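Local coordinates for protein lactaldehyde dehydrogenase (Methanocaldococcus jannaschii, PDB 3PQA) that oxidises lactaldehyde to lactate with NAD in coenzyme F420 biosynthesis, working as a homotetramer of the aldehyde dehydrogenase family, at residues K51-I55 / T56-N60; G205-I208 / V209-K213. All coordinates share one frame; numbering follows the deposited sequence.

Both contacts are local, each made by one unbroken run of chain at the end of a helix, and they lie about 27 Å apart between centres with no touch between them. Contact 1 opens helix 55-71 at the surface, where a second subunit supplies a carboxylate to the first turn; contact 2 closes helix 201-210, is partly buried, and meets no other chain. Their chemistry differs accordingly. In 51-55/56-60 an arginine folds back toward the carbonyls at the start of its helix, which it meets through weak hydrogen bonds, beside a leucine-lysine hydrocarbon contact. In 205-208/209-213 a carboxylate-amide hydrogen bond and an Asx turn carry the chain out of the helix, and basic residues of neighbouring helices pair with its acidic side chains.

Contact 1: residues K51-I55 / T56-N60; sequences KNLPI and TKRYN
R58 and L53 run past each other in opposite directions. R58 CG lies beside its own backbone N (chi1 -79°), and the bend at chi3 turns the guanidinium toward the carbonyl of L53. There R58 NH1 approaches L53 O at 3.0 Å and R58 NE approaches the same L53 O at 3.1 Å; both are weak hydrogen bonds, their N-H...O angles near 121°, and the oxygen stands oblique to the guanidinium. P54 O sits instead at the guanidinium edge, near its plane, with a long, weak bond from R58 NE. P54 O also takes the backbone bond from R58 N (3.0 Å), as expected of a carbonyl at the N-cap position, and I55 O receives Y59 N (2.8 Å) one residue on. I55 slants across the arginine, its CG1 3.6 Å from R58 NH1.

The hydrocarbon half of the contact lies between L53 and K57, which cross at about a right angle. L53 CG meets K57 CG at 3.8 Å, while L53 CD1 reaches K57 CD at 3.8 Å. K57 also runs alongside P54, pointing the same way, but bends at chi2 and chi3, and its amine bonds Y187 O. The R58 head is likewise shared, with NH2 donating to A156 O.

This turn joins the loop after helix 47-51 to helix 55-71. I55 and R58 lean on V109 of helix 88-111, L53 and K57 touch V189 in a loop, and D120 of a second subunit accepts from the backbone N atoms of I55 and T56, so the helix start also forms part of a subunit interface.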
# COMPACT_ATOMS: atom_id res chain seq x y z
N LYS B 51 -15.05 -21.08 -3.16
CA LYS B 51 -14.15 -20.29 -4.01
C LYS B 51 -14.93 -19.29 -4.87
O LYS B 51 -14.43 -18.20 -5.18
CB LYS B 51 -13.32 -21.22 -4.90
CG LYS B 51 -12.37 -20.52 -5.86
CD LYS B 51 -11.73 -21.56 -6.76
CE LYS B 51 -10.70 -20.93 -7.67
NZ LYS B 51 -10.18 -21.98 -8.58
N ASN B 52 -16.15 -19.65 -5.23
CA ASN B 52 -16.95 -18.81 -6.11
C ASN B 52 -18.03 -18.00 -5.43
O ASN B 52 -18.79 -17.32 -6.10
CB ASN B 52 -17.56 -19.63 -7.24
CG ASN B 52 -16.52 -20.14 -8.19
OD1 ASN B 52 -15.86 -19.38 -8.87
ND2 ASN B 52 -16.36 -21.43 -8.23
N LEU B 53 -18.10 -18.06 -4.11
CA LEU B 53 -19.08 -17.27 -3.38
C LEU B 53 -18.80 -15.79 -3.61
O LEU B 53 -17.67 -15.34 -3.43
CB LEU B 53 -18.99 -17.58 -1.89
CG LEU B 53 -20.31 -17.59 -1.13
CD1 LEU B 53 -21.19 -18.72 -1.67
CD2 LEU B 53 -20.06 -17.77 0.35
N PRO B 54 -19.83 -15.02 -4.01
CA PRO B 54 -19.63 -13.60 -4.25
C PRO B 54 -19.21 -12.83 -3.01
O PRO B 54 -19.48 -13.26 -1.87
CB PRO B 54 -21.01 -13.13 -4.74
CG PRO B 54 -21.63 -14.34 -5.32
CD PRO B 54 -21.16 -15.48 -4.47
N ILE B 55 -18.54 -11.70 -3.23
CA ILE B 55 -18.17 -10.78 -2.15
C ILE B 55 -19.36 -10.43 -1.28
O ILE B 55 -19.26 -10.48 -0.04
CB ILE B 55 -17.55 -9.47 -2.72
CG1 ILE B 55 -16.20 -9.77 -3.35
CG2 ILE B 55 -17.44 -8.36 -1.64
CD1 ILE B 55 -15.68 -8.63 -4.20
N THR B 56 -20.49 -10.10 -1.91
CA THR B 56 -21.68 -9.67 -1.17
C THR B 56 -22.17 -10.79 -0.23
O THR B 56 -22.55 -10.52 0.92
CB THR B 56 -22.79 -9.16 -2.13
OG1 THR B 56 -22.30 -8.01 -2.83
CG2 THR B 56 -24.06 -8.76 -1.37
N LYS B 57 -22.12 -12.03 -0.71
CA LYS B 57 -22.50 -13.19 0.10
C LYS B 57 -21.57 -13.41 1.31
O LYS B 57 -22.04 -13.56 2.44
CB LYS B 57 -22.59 -14.45 -0.75
CG LYS B 57 -23.32 -15.58 -0.04
CD LYS B 57 -24.16 -16.41 -0.99
CE LYS B 57 -25.47 -15.74 -1.35
NZ LYS B 57 -26.41 -16.76 -1.90
N ARG B 58 -20.26 -13.40 1.06
CA ARG B 58 -19.28 -13.47 2.15
C ARG B 58 -19.48 -12.35 3.18
O ARG B 58 -19.48 -12.61 4.39
CB ARG B 58 -17.85 -13.46 1.61
CG ARG B 58 -17.39 -14.80 1.07
CD ARG B 58 -16.07 -14.66 0.35
NE ARG B 58 -16.24 -14.14 -1.01
CZ ARG B 58 -15.26 -13.68 -1.78
NH1 ARG B 58 -15.52 -13.26 -3.02
NH2 ARG B 58 -14.01 -13.64 -1.32
N TYR B 59 -19.65 -11.12 2.69
CA TYR B 59 -19.89 -9.98 3.55
C TYR B 59 -21.13 -10.24 4.42
O TYR B 59 -21.08 -10.07 5.65
CB TYR B 59 -20.06 -8.71 2.69
CG TYR B 59 -20.50 -7.50 3.47
CD1 TYR B 59 -19.57 -6.64 4.05
CD2 TYR B 59 -21.86 -7.20 3.62
CE1 TYR B 59 -19.99 -5.52 4.78
CE2 TYR B 59 -22.28 -6.08 4.33
CZ TYR B 59 -21.34 -5.25 4.91
OH TYR B 59 -21.77 -4.16 5.64
N ASN B 60 -22.22 -10.64 3.78
CA ASN B 60 -23.47 -10.88 4.50
C ASN B 60 -23.35 -11.95 5.57
O ASN B 60 -23.85 -11.77 6.69
CB ASN B 60 -24.60 -11.24 3.53
CG ASN B 60 -25.09 -10.03 2.74
OD1 ASN B 60 -24.88 -8.89 3.16
ND2 ASN B 60 -25.73 -10.28 1.60

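Contact 2: residues G205-I208 / V209-K213; sequences GDEI and VVNEK
E207 and N211 meet through similar first torsions: each CG is anti to its backbone N (chi1 -175° in E207), and a bend at chi2 of E207 curls its carboxylate along the helix toward the amide. The side chains slant across each other with their carboxylate and amide planes 88° apart. N211 ND2 donates to E207 OE2 at 2.9 Å, using the anti lone pair, the one facing away from OE1; the acceptor lies somewhat out of the amide plane and the N-H...O angle is 142°, so the bond is of ordinary length but bent. In the backbone, N211 N donates to E207 O (2.9 Å), giving the two residues a second link. The amide oxygen, N211 OD1, accepts K213 N at 2.9 Å, which defines an Asx turn just as N211 leaves helical geometry.

V210 crosses E207 nearly perpendicularly, its CG2 3.8 Å from E207 OE1, while V210 CG1 comes within 4.1 Å of D206 OD1. V209 CG2 rests 3.4 Å from G205 O, the carbonyl that V209 N also bonds. Without the amide, as with an alanine here, E207 OE2 would probably lose its donor from N211 and K213 N the acceptor that closes the Asx turn.

I208 packs on strand 160-165 and V209 on I229 of helix 223-232, the V209 side chain about 7 Å from that of V225, which by similarity belongs to the NAD-binding site. R33 forms salt bridges with E207 OE1 and D206 OD2, and K232 with D206 OD1, whereas I208 O is buried without a partner. For E207, R33 and the amide donor are likely to favour the ionised form, offsetting the unfavourable end of the helix dipole.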
# COMPACT_ATOMS: atom_id res chain seq x y z
N GLY B 205 -7.19 -33.45 15.63
CA GLY B 205 -6.18 -32.42 15.31
C GLY B 205 -5.07 -33.00 14.45
O GLY B 205 -4.71 -32.43 13.42
N ASP B 206 -4.55 -34.16 14.85
CA ASP B 206 -3.51 -34.84 14.08
C ASP B 206 -3.92 -35.14 12.63
O ASP B 206 -3.13 -34.96 11.70
CB ASP B 206 -3.09 -36.14 14.78
CG ASP B 206 -1.91 -36.81 14.10
OD1 ASP B 206 -0.78 -36.30 14.25
OD2 ASP B 206 -2.13 -37.83 13.42
N GLU B 207 -5.16 -35.62 12.44
CA GLU B 207 -5.64 -35.93 11.10
C GLU B 207 -5.73 -34.67 10.22
O GLU B 207 -5.40 -34.73 9.05
CB GLU B 207 -6.99 -36.69 11.13
CG GLU B 207 -7.47 -37.14 9.74
CD GLU B 207 -6.44 -37.99 8.99
OE1 GLU B 207 -5.70 -38.76 9.64
OE2 GLU B 207 -6.38 -37.90 7.75
N ILE B 208 -6.14 -33.54 10.80
CA ILE B 208 -6.21 -32.29 10.06
C ILE B 208 -4.81 -31.85 9.59
O ILE B 208 -4.64 -31.41 8.45
CB ILE B 208 -6.86 -31.16 10.90
CG1 ILE B 208 -8.35 -31.47 11.12
CG2 ILE B 208 -6.67 -29.80 10.23
CD1 ILE B 208 -9.08 -30.46 12.01
N VAL B 209 -3.83 -32.02 10.46
CA VAL B 209 -2.44 -31.66 10.17
C VAL B 209 -1.83 -32.53 9.08
O VAL B 209 -1.18 -32.02 8.17
CB VAL B 209 -1.56 -31.72 11.45
CG1 VAL B 209 -0.09 -31.55 11.13
CG2 VAL B 209 -2.00 -30.66 12.45
N VAL B 210 -2.05 -33.85 9.17
CA VAL B 210 -1.42 -34.81 8.25
C VAL B 210 -2.16 -35.04 6.93
O VAL B 210 -1.54 -35.42 5.93
CB VAL B 210 -1.12 -36.19 8.94
CG1 VAL B 210 -0.24 -36.00 10.17
CG2 VAL B 210 -2.42 -36.96 9.28
N ASN B 211 -3.48 -34.83 6.92
CA ASN B 211 -4.29 -35.12 5.73
C ASN B 211 -3.86 -34.32 4.50
O ASN B 211 -3.83 -33.09 4.55
CB ASN B 211 -5.77 -34.87 6.01
CG ASN B 211 -6.67 -35.52 4.99
OD1 ASN B 211 -6.67 -35.16 3.80
ND2 ASN B 211 -7.47 -36.49 5.44
N GLU B 212 -3.57 -35.01 3.40
CA GLU B 212 -3.02 -34.35 2.21
C GLU B 212 -4.02 -33.47 1.46
O GLU B 212 -3.62 -32.71 0.57
CB GLU B 212 -2.37 -35.39 1.28
CG GLU B 212 -1.25 -36.18 1.97
CD GLU B 212 -0.08 -36.56 1.05
OE1 GLU B 212 0.84 -37.26 1.54
OE2 GLU B 212 -0.08 -36.18 -0.15
N LYS B 213 -5.30 -33.59 1.80
CA LYS B 213 -6.34 -32.74 1.20
C LYS B 213 -6.42 -31.36 1.87
O LYS B 213 -6.94 -30.40 1.28
CB LYS B 213 -7.71 -33.42 1.26
CG LYS B 213 -7.84 -34.64 0.35
CD LYS B 213 -9.17 -35.35 0.55
CE LYS B 213 -9.19 -36.73 -0.12
NZ LYS B 213 -9.22 -36.63 -1.59